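Local coordinates for DUF3209 family protein (Thermus thermophilus, PDB 2EHW) that is of unknown function but folds as a small all-helical protein whose long C-terminal helix is predicted to form a coiled coil, at residues L9-G14 and R43-K48. Sequence-based numbering, arbitrary orientation.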
loop_
_atom_site.group_PDB
_atom_site.type_symbol
_atom_site.label_atom_id
_atom_site.label_comp_id
_atom_site.label_asym_id
_atom_site.label_seq_id
_atom_site.Cartn_x
_atom_site.Cartn_y
_atom_site.Cartn_z
ATOM N N LEU A 9 -3.152 -1.581 -4.721
ATOM C CA LEU A 9 -2.358 -1.950 -3.563
ATOM C C LEU A 9 -1.832 -3.369 -3.708
ATOM O O LEU A 9 -0.691 -3.651 -3.346
ATOM C CB LEU A 9 -3.202 -1.831 -2.293
ATOM C CG LEU A 9 -2.567 -2.234 -0.967
ATOM C CD1 LEU A 9 -1.195 -1.596 -0.822
ATOM C CD2 LEU A 9 -3.489 -1.791 0.170
ATOM N N ARG A 10 -2.653 -4.267 -4.245
ATOM C CA ARG A 10 -2.190 -5.633 -4.404
ATOM C C ARG A 10 -1.048 -5.671 -5.422
ATOM O O ARG A 10 -0.104 -6.454 -5.299
ATOM C CB ARG A 10 -3.320 -6.560 -4.856
ATOM C CG ARG A 10 -2.939 -8.014 -4.641
ATOM C CD ARG A 10 -4.001 -9.022 -4.998
ATOM N NE ARG A 10 -3.397 -10.357 -5.032
ATOM C CZ ARG A 10 -4.051 -11.477 -5.308
ATOM N NH1 ARG A 10 -3.411 -12.636 -5.316
ATOM N NH2 ARG A 10 -5.346 -11.440 -5.578
ATOM N N ILE A 11 -1.131 -4.812 -6.428
ATOM C CA ILE A 11 -0.092 -4.761 -7.444
ATOM C C ILE A 11 1.252 -4.362 -6.843
ATOM O O ILE A 11 2.256 -5.034 -7.062
ATOM C CB ILE A 11 -0.476 -3.776 -8.569
ATOM C CG1 ILE A 11 -1.632 -4.371 -9.373
ATOM C CG2 ILE A 11 0.717 -3.504 -9.472
ATOM C CD1 ILE A 11 -2.167 -3.463 -10.460
ATOM N N ALA A 12 1.269 -3.284 -6.068
ATOM C CA ALA A 12 2.517 -2.814 -5.469
ATOM C C ALA A 12 3.134 -3.877 -4.561
ATOM O O ALA A 12 4.342 -4.104 -4.581
ATOM C CB ALA A 12 2.274 -1.523 -4.683
ATOM N N ILE A 13 2.306 -4.520 -3.750
ATOM C CA ILE A 13 2.824 -5.538 -2.867
ATOM C C ILE A 13 3.343 -6.705 -3.693
ATOM O O ILE A 13 4.315 -7.360 -3.313
ATOM C CB ILE A 13 1.747 -6.032 -1.905
ATOM C CG1 ILE A 13 1.251 -4.861 -1.056
ATOM C CG2 ILE A 13 2.323 -7.124 -1.001
ATOM C CD1 ILE A 13 2.349 -4.222 -0.224
ATOM N N GLY A 14 2.686 -6.948 -4.829
ATOM C CA GLY A 14 3.083 -8.025 -5.717
ATOM C C GLY A 14 4.453 -7.761 -6.313
ATOM O O GLY A 14 5.313 -8.642 -6.332
ATOM N N ARG A 43 0.192 6.048 -9.065
ATOM C CA ARG A 43 1.321 6.210 -8.152
ATOM C C ARG A 43 1.350 5.076 -7.130
ATOM O O ARG A 43 2.422 4.629 -6.728
ATOM C CB ARG A 43 1.234 7.543 -7.408
ATOM C CG ARG A 43 1.658 8.760 -8.217
ATOM C CD ARG A 43 1.785 9.981 -7.309
ATOM N NE ARG A 43 0.487 10.531 -6.916
ATOM C CZ ARG A 43 -0.312 11.208 -7.736
ATOM N NH1 ARG A 43 -1.475 11.679 -7.301
ATOM N NH2 ARG A 43 0.057 11.416 -8.997
ATOM N N LEU A 44 0.168 4.630 -6.706
ATOM C CA LEU A 44 0.051 3.548 -5.730
ATOM C C LEU A 44 0.554 2.214 -6.305
ATOM O O LEU A 44 1.399 1.551 -5.705
ATOM C CB LEU A 44 -1.416 3.406 -5.279
ATOM C CG LEU A 44 -1.781 2.325 -4.250
ATOM C CD1 LEU A 44 -0.865 2.418 -3.043
ATOM C CD2 LEU A 44 -3.239 2.486 -3.832
ATOM N N ALA A 45 0.041 1.836 -7.474
ATOM C CA ALA A 45 0.442 0.582 -8.103
ATOM C C ALA A 45 1.937 0.492 -8.408
ATOM O O ALA A 45 2.503 -0.598 -8.400
ATOM C CB ALA A 45 -0.363 0.354 -9.388
ATOM N N GLU A 46 2.583 1.625 -8.655
ATOM C CA GLU A 46 4.001 1.610 -8.995
ATOM C C GLU A 46 4.959 2.050 -7.893
ATOM O O GLU A 46 6.167 2.120 -8.105
ATOM C CB GLU A 46 4.217 2.440 -10.265
ATOM C CG GLU A 46 3.442 1.876 -11.462
ATOM C CD GLU A 46 3.336 2.840 -12.626
ATOM O OE1 GLU A 46 3.441 4.063 -12.400
ATOM O OE2 GLU A 46 3.127 2.379 -13.770
ATOM N N ALA A 47 4.431 2.328 -6.709
ATOM C CA ALA A 47 5.290 2.737 -5.610
ATOM C C ALA A 47 6.339 1.635 -5.421
ATOM O O ALA A 47 6.022 0.444 -5.530
ATOM C CB ALA A 47 4.468 2.924 -4.341
ATOM N N LYS A 48 7.578 2.036 -5.154
ATOM C CA LYS A 48 8.675 1.091 -4.971
ATOM C C LYS A 48 9.173 1.041 -3.525
ATOM O O LYS A 48 9.888 0.115 -3.147
ATOM C CB LYS A 48 9.852 1.462 -5.884
ATOM C CG LYS A 48 9.510 1.652 -7.356
ATOM C CD LYS A 48 9.219 0.342 -8.085
ATOM C CE LYS A 48 7.922 -0.315 -7.630
ATOM N NZ LYS A 48 7.462 -1.374 -8.586
#
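In I11 the first torsion (chi1 -70°) sets CG1 beside the backbone N and leaves CG2 anti to it; in L44 it sets CG anti to the backbone N (chi1 180°). I11 CG2 lies 4.0 Å from A45 CB, the one apolar side-chain pair across the contact, and 3.6 Å from A45 O. L44 leaves its backbone across the line of approach, but its chi1 puts CG 4.2 Å from L9 N, and CD2 lies at the same distance.

A12 CA and A45 CA, the closest such pair, are 4.8 Å apart; that A12 has only a methyl on the facing side is consistent with so near an approach. This methyl points at the L44 and A45 carbonyls, with CB 3.4 Å from L44 O and 3.8 Å from A45 O. L44 O also accepts the backbone N of A47 at 3.3 Å, so this carbonyl serves the turn while A12 packs on it.

All touching residues are buried, and the contact joins helix 4-16 to helix 39-46 and the loop residue A47 that follows. L53 of helix 50-70 touches A12, L44 and A47, while helix 25-31 covers I11 through E27, R28 and L31. With no hydrogen bond between the segments, the contacts imply van der Waals packing, mostly of I11 and A12 methyls on backbone carbonyls, with one side-chain pair, I11 on A45.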